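Local coordinates for protein ferritin heavy chain (Trichoplusia ni, PDB 1Z6O) that probably oxidises and takes up ferrous iron as the ferroxidase chain of a 24-chain iron-storage assembly of heavy and light chains, at residues D13-M17 and Y77-E83; H70-L74 and Y144-F149. All blocks are in the same frame, centred on the assembly; numbering follows the deposited sequence.

How the interactions relate
From the N terminus, the loop at 13-17 runs just ahead of helix 19-47 and meets the far end of helix 54-80 at 77-83. Interaction 1 thus closes a chain loop that holds helix 19-47 and nearly all of helix 54-80. Interaction 2 starts inside that loop, at 70-74, and closes at 144-149 on helix 139-168, so the two contacts cross rather than nest. Both use helix 54-80: one ties its C-terminal end to the N-terminal segment, the other ties its interior, beside the iron, to the fourth long helix of the bundle. Their centres lie about 15 Å apart, and Tyr77 of interaction 1 packs on Tyr144 of interaction 2.

Interaction 1. Residues D13-M17 and Y77-E83; sequences DWITM and YLLMRGE
The Trp14 ring has Ile15 CG1 over one face and, at its edge, the carbonyl oxygen of Met80, 3.6 Å from CZ3. Beyond it CH2 comes 3.5 Å from Gly82 CA. The Arg81 guanidinium carries Met17 CG over one face, 3.5 Å above its centre, while Thr16 OG1 and Tyr77 OH lie round its rim. NH2 donates to Thr16 OG1 at 3.0 Å, tilted 16° from the plane, and NH1 donates to Tyr77 OH almost in it; Tyr77 OH is also hydrogen-bonded to His140 ND1. The arginine chain reaches this place by bending at chi2 and chi3 (each -68°), and Asp138 gives NH1 a salt bridge. Met17 crosses the arginine at about a right angle, its SD 3.7 Å from Leu78 CD2.

Gly82 follows the last turn of helix 54-80 in a Schellman motif. At its backbone angles (phi 96°) a CB would jam against the preceding carbonyl oxygen and clash with Ile15 CG1. Waters link backbone and side-chain polar atoms: one joins Trp14 O and Thr16 N to Arg81 O and NE, another Met17 N to Arg81 O and Glu83 OE2. Replacing Arg81 by an alanine is likely to leave Asp138 without its counter-charge, Thr16 OG1 and Tyr77 OH without this donor, and Met17 CG without the flat group it lies on. One direct hydrogen bond, apolar packing and bridging waters thus join helix end and N-terminal loop around a buried cation, its charge probably offset in part by Asp138, with Tyr154 of a second heavy-chain subunit as cation-pi partner.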
ATOM      1  N   ASP M  13     -44.443 -30.559 -27.783  1.00 19.10           N
ATOM      2  CA  ASP M  13     -45.427 -30.593 -26.699  1.00 21.61           C
ATOM      3  C   ASP M  13     -45.201 -29.502 -25.652  1.00 23.23           C
ATOM      4  O   ASP M  13     -46.147 -29.076 -24.989  1.00 20.15           O
ATOM      5  CB  ASP M  13     -45.430 -31.949 -25.989  1.00 25.33           C
ATOM      6  CG  ASP M  13     -46.111 -33.040 -26.808  1.00 43.75           C
ATOM      7  OD1 ASP M  13     -46.836 -32.711 -27.774  1.00 43.20           O
ATOM      8  OD2 ASP M  13     -45.929 -34.230 -26.473  1.00 51.16           O
ATOM      9  N   TRP M  14     -43.954 -29.062 -25.496  1.00 18.87           N
ATOM     10  CA  TRP M  14     -43.621 -28.018 -24.521  1.00 18.08           C
ATOM     11  C   TRP M  14     -44.165 -26.629 -24.884  1.00 16.17           C
ATOM     12  O   TRP M  14     -44.194 -25.733 -24.030  1.00 18.39           O
ATOM     13  CB  TRP M  14     -42.092 -27.916 -24.356  1.00 15.27           C
ATOM     14  CG  TRP M  14     -41.374 -27.518 -25.635  1.00 15.81           C
ATOM     15  CD1 TRP M  14     -41.110 -28.320 -26.719  1.00 16.31           C
ATOM     16  CD2 TRP M  14     -40.855 -26.222 -25.959  1.00 15.42           C
ATOM     17  NE1 TRP M  14     -40.458 -27.596 -27.695  1.00 15.78           N
ATOM     18  CE2 TRP M  14     -40.289 -26.307 -27.254  1.00 14.75           C
ATOM     19  CE3 TRP M  14     -40.815 -24.989 -25.278  1.00 16.78           C
ATOM     20  CZ2 TRP M  14     -39.687 -25.207 -27.890  1.00 15.14           C
ATOM     21  CZ3 TRP M  14     -40.216 -23.893 -25.910  1.00 16.39           C
ATOM     22  CH2 TRP M  14     -39.659 -24.013 -27.206  1.00 16.44           C
ATOM     23  N   ILE M  15     -44.582 -26.448 -26.138  1.00 16.03           N
ATOM     24  CA  ILE M  15     -45.095 -25.153 -26.631  1.00 15.81           C
ATOM     25  C   ILE M  15     -46.575 -25.138 -26.306  1.00 22.43           C
ATOM     26  O   ILE M  15     -47.364 -25.766 -26.993  1.00 19.30           O
ATOM     27  CB  ILE M  15     -44.856 -25.042 -28.159  1.00 17.60           C
ATOM     28  CG1 ILE M  15     -43.357 -25.244 -28.442  1.00 16.38           C
ATOM     29  CG2 ILE M  15     -45.342 -23.686 -28.684  1.00 16.73           C
ATOM     30  CD1 ILE M  15     -42.978 -25.188 -29.926  1.00 18.18           C
ATOM     31  N   THR M  16     -46.960 -24.388 -25.281  1.00 17.03           N
ATOM     32  CA  THR M  16     -48.340 -24.447 -24.804  1.00 18.59           C
ATOM     33  C   THR M  16     -49.225 -23.209 -24.769  1.00 20.69           C
ATOM     34  O   THR M  16     -50.374 -23.308 -24.362  1.00 19.16           O
ATOM     35  CB  THR M  16     -48.334 -25.006 -23.379  1.00 19.21           C
ATOM     36  OG1 THR M  16     -47.516 -24.152 -22.565  1.00 17.77           O
ATOM     37  CG2 THR M  16     -47.734 -26.420 -23.341  1.00 16.87           C
ATOM     38  N   MET M  17     -48.725 -22.042 -25.154  1.00 16.17           N
ATOM     39  CA  MET M  17     -49.586 -20.866 -25.085  1.00 17.13           C
ATOM     40  C   MET M  17     -50.811 -21.023 -25.980  1.00 21.33           C
ATOM     41  O   MET M  17     -50.728 -21.608 -27.061  1.00 18.41           O
ATOM     42  CB  MET M  17     -48.824 -19.605 -25.505  1.00 17.44           C
ATOM     43  CG  MET M  17     -47.820 -19.122 -24.452  1.00 19.30           C
ATOM     44  SD  MET M  17     -47.130 -17.507 -24.902  1.00 21.94           S
ATOM     45  CE  MET M  17     -48.603 -16.473 -24.804  1.00 16.70           C
ATOM     46  N   TYR M  77     -40.510 -12.994 -23.910  1.00 15.52           N
ATOM     47  CA  TYR M  77     -41.334 -13.983 -23.213  1.00 15.85           C
ATOM     48  C   TYR M  77     -41.954 -14.936 -24.252  1.00 16.69           C
ATOM     49  O   TYR M  77     -41.923 -16.156 -24.091  1.00 15.00           O
ATOM     50  CB  TYR M  77     -42.454 -13.295 -22.406  1.00 16.29           C
ATOM     51  CG  TYR M  77     -43.204 -14.290 -21.549  1.00 15.75           C
ATOM     52  CD1 TYR M  77     -42.810 -14.534 -20.233  1.00 16.92           C
ATOM     53  CD2 TYR M  77     -44.215 -15.088 -22.097  1.00 15.97           C
ATOM     54  CE1 TYR M  77     -43.394 -15.563 -19.480  1.00 16.74           C
ATOM     55  CE2 TYR M  77     -44.805 -16.121 -21.357  1.00 14.93           C
ATOM     56  CZ  TYR M  77     -44.382 -16.354 -20.054  1.00 17.21           C
ATOM     57  OH  TYR M  77     -44.896 -17.415 -19.340  1.00 16.47           O
ATOM     58  N   LEU M  78     -42.526 -14.383 -25.317  1.00 13.87           N
ATOM     59  CA  LEU M  78     -43.122 -15.232 -26.353  1.00 15.04           C
ATOM     60  C   LEU M  78     -42.074 -16.186 -26.948  1.00 16.50           C
ATOM     61  O   LEU M  78     -42.353 -17.364 -27.177  1.00 15.72           O
ATOM     62  CB  LEU M  78     -43.731 -14.370 -27.475  1.00 14.81           C
ATOM     63  CG  LEU M  78     -44.937 -13.495 -27.078  1.00 19.26           C
ATOM     64  CD1 LEU M  78     -45.445 -12.736 -28.305  1.00 17.75           C
ATOM     65  CD2 LEU M  78     -46.058 -14.371 -26.502  1.00 17.87           C
ATOM     66  N   LEU M  79     -40.869 -15.681 -27.199  1.00 14.17           N
ATOM     67  CA  LEU M  79     -39.809 -16.516 -27.773  1.00 14.99           C
ATOM     68  C   LEU M  79     -39.445 -17.658 -26.825  1.00 15.92           C
ATOM     69  O   LEU M  79     -39.214 -18.791 -27.260  1.00 15.71           O
ATOM     70  CB  LEU M  79     -38.555 -15.672 -28.063  1.00 14.53           C
ATOM     71  CG  LEU M  79     -38.679 -14.645 -29.206  1.00 16.29           C
ATOM     72  CD1 LEU M  79     -37.515 -13.641 -29.125  1.00 16.27           C
ATOM     73  CD2 LEU M  79     -38.677 -15.378 -30.566  1.00 15.07           C
ATOM     74  N   MET M  80     -39.381 -17.359 -25.529  1.00 14.49           N
ATOM     75  CA  MET M  80     -39.046 -18.383 -24.537  1.00 15.27           C
ATOM     76  C   MET M  80     -40.090 -19.506 -24.531  1.00 15.93           C
ATOM     77  O   MET M  80     -39.752 -20.671 -24.308  1.00 14.99           O
ATOM     78  CB  MET M  80     -38.962 -17.766 -23.128  1.00 15.99           C
ATOM     79  CG  MET M  80     -38.863 -18.821 -22.012  1.00 25.32           C
ATOM     80  SD  MET M  80     -38.885 -18.126 -20.336  1.00 33.21           S
ATOM     81  CE  MET M  80     -40.679 -17.669 -20.227  1.00 25.31           C
ATOM     82  N   ARG M  81     -41.353 -19.150 -24.767  1.00 14.58           N
ATOM     83  CA  ARG M  81     -42.442 -20.135 -24.780  1.00 14.39           C
ATOM     84  C   ARG M  81     -42.543 -20.915 -26.098  1.00 17.17           C
ATOM     85  O   ARG M  81     -43.412 -21.778 -26.251  1.00 17.50           O
ATOM     86  CB  ARG M  81     -43.786 -19.448 -24.454  1.00 14.23           C
ATOM     87  CG  ARG M  81     -43.878 -18.945 -22.990  1.00 14.32           C
ATOM     88  CD  ARG M  81     -43.913 -20.119 -21.986  1.00 16.54           C
ATOM     89  NE  ARG M  81     -45.160 -20.887 -22.099  1.00 16.85           N
ATOM     90  CZ  ARG M  81     -46.321 -20.552 -21.528  1.00 20.02           C
ATOM     91  NH1 ARG M  81     -46.421 -19.455 -20.776  1.00 15.15           N
ATOM     92  NH2 ARG M  81     -47.400 -21.309 -21.725  1.00 16.56           N
ATOM     93  N   GLY M  82     -41.663 -20.614 -27.050  1.00 15.20           N
ATOM     94  CA  GLY M  82     -41.676 -21.352 -28.306  1.00 13.95           C
ATOM     95  C   GLY M  82     -42.455 -20.694 -29.427  1.00 17.88           C
ATOM     96  O   GLY M  82     -42.676 -21.307 -30.474  1.00 16.72           O
ATOM     97  N   GLU M  83     -42.865 -19.446 -29.225  1.00 16.62           N
ATOM     98  CA  GLU M  83     -43.629 -18.727 -30.241  1.00 17.09           C
ATOM     99  C   GLU M  83     -42.728 -17.914 -31.166  1.00 20.73           C
ATOM    100  O   GLU M  83     -41.503 -17.930 -31.041  1.00 17.58           O
ATOM    101  CB  GLU M  83     -44.637 -17.787 -29.571  1.00 17.65           C
ATOM    102  CG  GLU M  83     -45.647 -18.501 -28.660  1.00 17.67           C
ATOM    103  CD  GLU M  83     -46.582 -19.437 -29.442  1.00 27.01           C
ATOM    104  OE1 GLU M  83     -46.765 -19.222 -30.659  1.00 23.27           O
ATOM    105  OE2 GLU M  83     -47.147 -20.374 -28.838  1.00 26.28           O
TER
HETATM  106  O   HOH W   1     -44.580 -22.964 -23.958  1.00 16.54           O
HETATM  107  O   HOH W   2     -46.279 -21.246 -26.470  1.00 16.85           O
HETATM  108  O   HOH W   3     -48.825 -22.357 -28.882  1.00 30.80           O

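Interaction 2. Residues H70-L74 and Y144-F149; sequences HAMKL and YLTGDF. With FE (Fe (III) ion), chain B.
Tyr144 and Lys73 meet where helices 139-168 and 54-80 run nearly antiparallel in the four-helix bundle of ferritin, the short segments inclined at 152° with their axes 12.8 Å apart. Tyr144 OH lies 3.0 Å from Lys73 CE, and a water joins it to the carbonyl oxygen of Lys73, bridging the helices at this level. With CG anti to the backbone N (chi1 -180°), the tyrosine extends toward the facing helix, and its ring also meets that of Tyr77.

Leu145, one residue on, brings CD2 against CD2 of Leu74 and also touches Val126 and Ile127 of helix 105-132. Asp148 lies across the lysine chain, its OD1 forming a long salt bridge with Lys73 NZ. The bend of Lys73 at chi3 (61°) turns the ammonium toward this carboxylate.

Phe149 packs against His70, Lys73 and Leu74. Leu74 CD2 sits over one face in a CH-pi contact, 3.5 Å from CZ, whereas Lys73 CB and the carbonyl oxygen of His70 lie at the ring edge. The CE2 side of the ring is turned to the face of the His70 imidazole, a tilted edge-to-face pair with centroids 5.8 Å apart. Phe149 is thus second shell to the ferroxidase iron site, whose ferric ion also binds Glu32, Glu67 and two waters, and is held by His70 through ND1 at 2.0 Å.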
ATOM      1  N   HIS M  70     -39.881  -2.467 -22.594  1.00 15.95           N
ATOM      2  CA  HIS M  70     -41.071  -3.250 -22.218  1.00 17.82           C
ATOM      3  C   HIS M  70     -41.511  -4.103 -23.404  1.00 18.98           C
ATOM      4  O   HIS M  70     -41.869  -5.273 -23.242  1.00 16.63           O
ATOM      5  CB  HIS M  70     -42.249  -2.342 -21.814  1.00 16.79           C
ATOM      6  CG  HIS M  70     -42.038  -1.607 -20.528  1.00 19.78           C
ATOM      7  ND1 HIS M  70     -42.912  -0.637 -20.074  1.00 21.33           N
ATOM      8  CD2 HIS M  70     -41.046  -1.686 -19.607  1.00 21.62           C
ATOM      9  CE1 HIS M  70     -42.462  -0.148 -18.931  1.00 28.12           C
ATOM     10  NE2 HIS M  70     -41.332  -0.768 -18.626  1.00 23.27           N
ATOM     11  N   ALA M  71     -41.518  -3.510 -24.596  1.00 15.38           N
ATOM     12  CA  ALA M  71     -41.903  -4.261 -25.786  1.00 16.45           C
ATOM     13  C   ALA M  71     -40.948  -5.447 -25.970  1.00 19.32           C
ATOM     14  O   ALA M  71     -41.376  -6.570 -26.247  1.00 16.13           O
ATOM     15  CB  ALA M  71     -41.851  -3.361 -27.022  1.00 15.27           C
ATOM     16  N   MET M  72     -39.651  -5.196 -25.816  1.00 16.61           N
ATOM     17  CA  MET M  72     -38.662  -6.264 -25.973  1.00 18.91           C
ATOM     18  C   MET M  72     -38.855  -7.386 -24.950  1.00 18.51           C
ATOM     19  O   MET M  72     -38.676  -8.563 -25.280  1.00 18.05           O
ATOM     20  CB  MET M  72     -37.233  -5.694 -25.861  1.00 20.36           C
ATOM     21  CG  MET M  72     -36.840  -4.802 -27.040  1.00 37.40           C
ATOM     22  SD  MET M  72     -35.260  -3.889 -26.849  1.00 45.65           S
ATOM     23  CE  MET M  72     -34.445  -4.816 -25.506  1.00 55.78           C
ATOM     24  N   LYS M  73     -39.210  -7.039 -23.712  1.00 15.47           N
ATOM     25  CA  LYS M  73     -39.423  -8.073 -22.696  1.00 17.60           C
ATOM     26  C   LYS M  73     -40.605  -8.979 -23.049  1.00 16.60           C
ATOM     27  O   LYS M  73     -40.552 -10.185 -22.814  1.00 16.07           O
ATOM     28  CB  LYS M  73     -39.670  -7.460 -21.309  1.00 19.67           C
ATOM     29  CG  LYS M  73     -38.433  -6.829 -20.675  1.00 31.02           C
ATOM     30  CD  LYS M  73     -38.770  -6.196 -19.321  1.00 42.28           C
ATOM     31  CE  LYS M  73     -39.280  -7.240 -18.331  1.00 59.65           C
ATOM     32  NZ  LYS M  73     -39.614  -6.670 -16.992  1.00 74.05           N
ATOM     33  N   LEU M  74     -41.674  -8.402 -23.594  1.00 14.48           N
ATOM     34  CA  LEU M  74     -42.844  -9.205 -23.972  1.00 15.48           C
ATOM     35  C   LEU M  74     -42.487 -10.114 -25.143  1.00 16.75           C
ATOM     36  O   LEU M  74     -42.908 -11.271 -25.194  1.00 16.27           O
ATOM     37  CB  LEU M  74     -44.016  -8.291 -24.349  1.00 12.89           C
ATOM     38  CG  LEU M  74     -44.548  -7.448 -23.176  1.00 17.16           C
ATOM     39  CD1 LEU M  74     -45.579  -6.447 -23.703  1.00 18.35           C
ATOM     40  CD2 LEU M  74     -45.183  -8.362 -22.106  1.00 18.49           C
ATOM     41  N   TYR M 144     -46.022 -13.406 -14.337  1.00 15.92           N
ATOM     42  CA  TYR M 144     -45.002 -12.512 -14.880  1.00 16.72           C
ATOM     43  C   TYR M 144     -45.572 -11.110 -15.134  1.00 19.25           C
ATOM     44  O   TYR M 144     -44.966 -10.093 -14.770  1.00 18.68           O
ATOM     45  CB  TYR M 144     -44.464 -13.094 -16.187  1.00 18.56           C
ATOM     46  CG  TYR M 144     -43.391 -12.254 -16.839  1.00 21.34           C
ATOM     47  CD1 TYR M 144     -42.200 -11.968 -16.165  1.00 31.58           C
ATOM     48  CD2 TYR M 144     -43.551 -11.768 -18.132  1.00 25.90           C
ATOM     49  CE1 TYR M 144     -41.189 -11.221 -16.772  1.00 31.64           C
ATOM     50  CE2 TYR M 144     -42.540 -11.020 -18.753  1.00 29.76           C
ATOM     51  CZ  TYR M 144     -41.366 -10.755 -18.064  1.00 35.67           C
ATOM     52  OH  TYR M 144     -40.360 -10.037 -18.668  1.00 38.92           O
ATOM     53  N   LEU M 145     -46.737 -11.046 -15.769  1.00 14.91           N
ATOM     54  CA  LEU M 145     -47.359  -9.750 -16.047  1.00 15.46           C
ATOM     55  C   LEU M 145     -47.756  -9.037 -14.759  1.00 17.23           C
ATOM     56  O   LEU M 145     -47.679  -7.813 -14.664  1.00 17.42           O
ATOM     57  CB  LEU M 145     -48.611  -9.933 -16.915  1.00 14.29           C
ATOM     58  CG  LEU M 145     -48.317 -10.436 -18.340  1.00 19.20           C
ATOM     59  CD1 LEU M 145     -49.619 -10.774 -19.054  1.00 17.80           C
ATOM     60  CD2 LEU M 145     -47.540  -9.367 -19.114  1.00 20.75           C
ATOM     61  N   THR M 146     -48.188  -9.804 -13.769  1.00 14.29           N
ATOM     62  CA  THR M 146     -48.620  -9.205 -12.515  1.00 16.64           C
ATOM     63  C   THR M 146     -47.450  -8.702 -11.663  1.00 22.45           C
ATOM     64  O   THR M 146     -47.452  -7.558 -11.205  1.00 22.28           O
ATOM     65  CB  THR M 146     -49.436 -10.210 -11.670  1.00 19.31           C
ATOM     66  OG1 THR M 146     -50.581 -10.650 -12.414  1.00 18.20           O
ATOM     67  CG2 THR M 146     -49.913  -9.554 -10.374  1.00 18.99           C
ATOM     68  N   GLY M 147     -46.446  -9.553 -11.478  1.00 19.36           N
ATOM     69  CA  GLY M 147     -45.317  -9.199 -10.630  1.00 22.08           C
ATOM     70  C   GLY M 147     -44.265  -8.282 -11.218  1.00 28.52           C
ATOM     71  O   GLY M 147     -43.560  -7.591 -10.487  1.00 35.14           O
ATOM     72  N   ASP M 148     -44.132  -8.285 -12.534  1.00 24.68           N
ATOM     73  CA  ASP M 148     -43.149  -7.432 -13.193  1.00 26.49           C
ATOM     74  C   ASP M 148     -43.792  -6.213 -13.840  1.00 25.31           C
ATOM     75  O   ASP M 148     -43.501  -5.077 -13.473  1.00 25.76           O
ATOM     76  CB  ASP M 148     -42.407  -8.216 -14.270  1.00 31.64           C
ATOM     77  CG  ASP M 148     -41.278  -9.050 -13.708  1.00 58.78           C
ATOM     78  OD1 ASP M 148     -40.117  -8.585 -13.765  1.00 63.27           O
ATOM     79  OD2 ASP M 148     -41.554 -10.161 -13.202  1.00 63.93           O
ATOM     80  N   PHE M 149     -44.674  -6.452 -14.802  1.00 19.20           N
ATOM     81  CA  PHE M 149     -45.305  -5.346 -15.504  1.00 18.38           C
ATOM     82  C   PHE M 149     -46.224  -4.477 -14.666  1.00 21.07           C
ATOM     83  O   PHE M 149     -46.076  -3.257 -14.684  1.00 21.56           O
ATOM     84  CB  PHE M 149     -46.027  -5.857 -16.753  1.00 19.30           C
ATOM     85  CG  PHE M 149     -45.090  -6.125 -17.901  1.00 22.04           C
ATOM     86  CD1 PHE M 149     -44.209  -7.196 -17.854  1.00 25.57           C
ATOM     87  CD2 PHE M 149     -45.019  -5.243 -18.977  1.00 26.04           C
ATOM     88  CE1 PHE M 149     -43.253  -7.384 -18.862  1.00 28.91           C
ATOM     89  CE2 PHE M 149     -44.067  -5.422 -19.988  1.00 26.62           C
ATOM     90  CZ  PHE M 149     -43.185  -6.491 -19.924  1.00 23.80           C
TER
HETATM   91 FE    FE B 300     -44.715  -0.102 -20.849  1.00 18.93          FE
HETATM   92  O   HOH W   4     -39.116 -11.237 -20.780  1.00 23.59           O
HETATM   93  O   HOH W   5     -45.600   1.252 -19.589  1.00 25.00           O
HETATM   94  O   HOH W   6     -45.714  -1.642 -19.937  1.00 24.31           O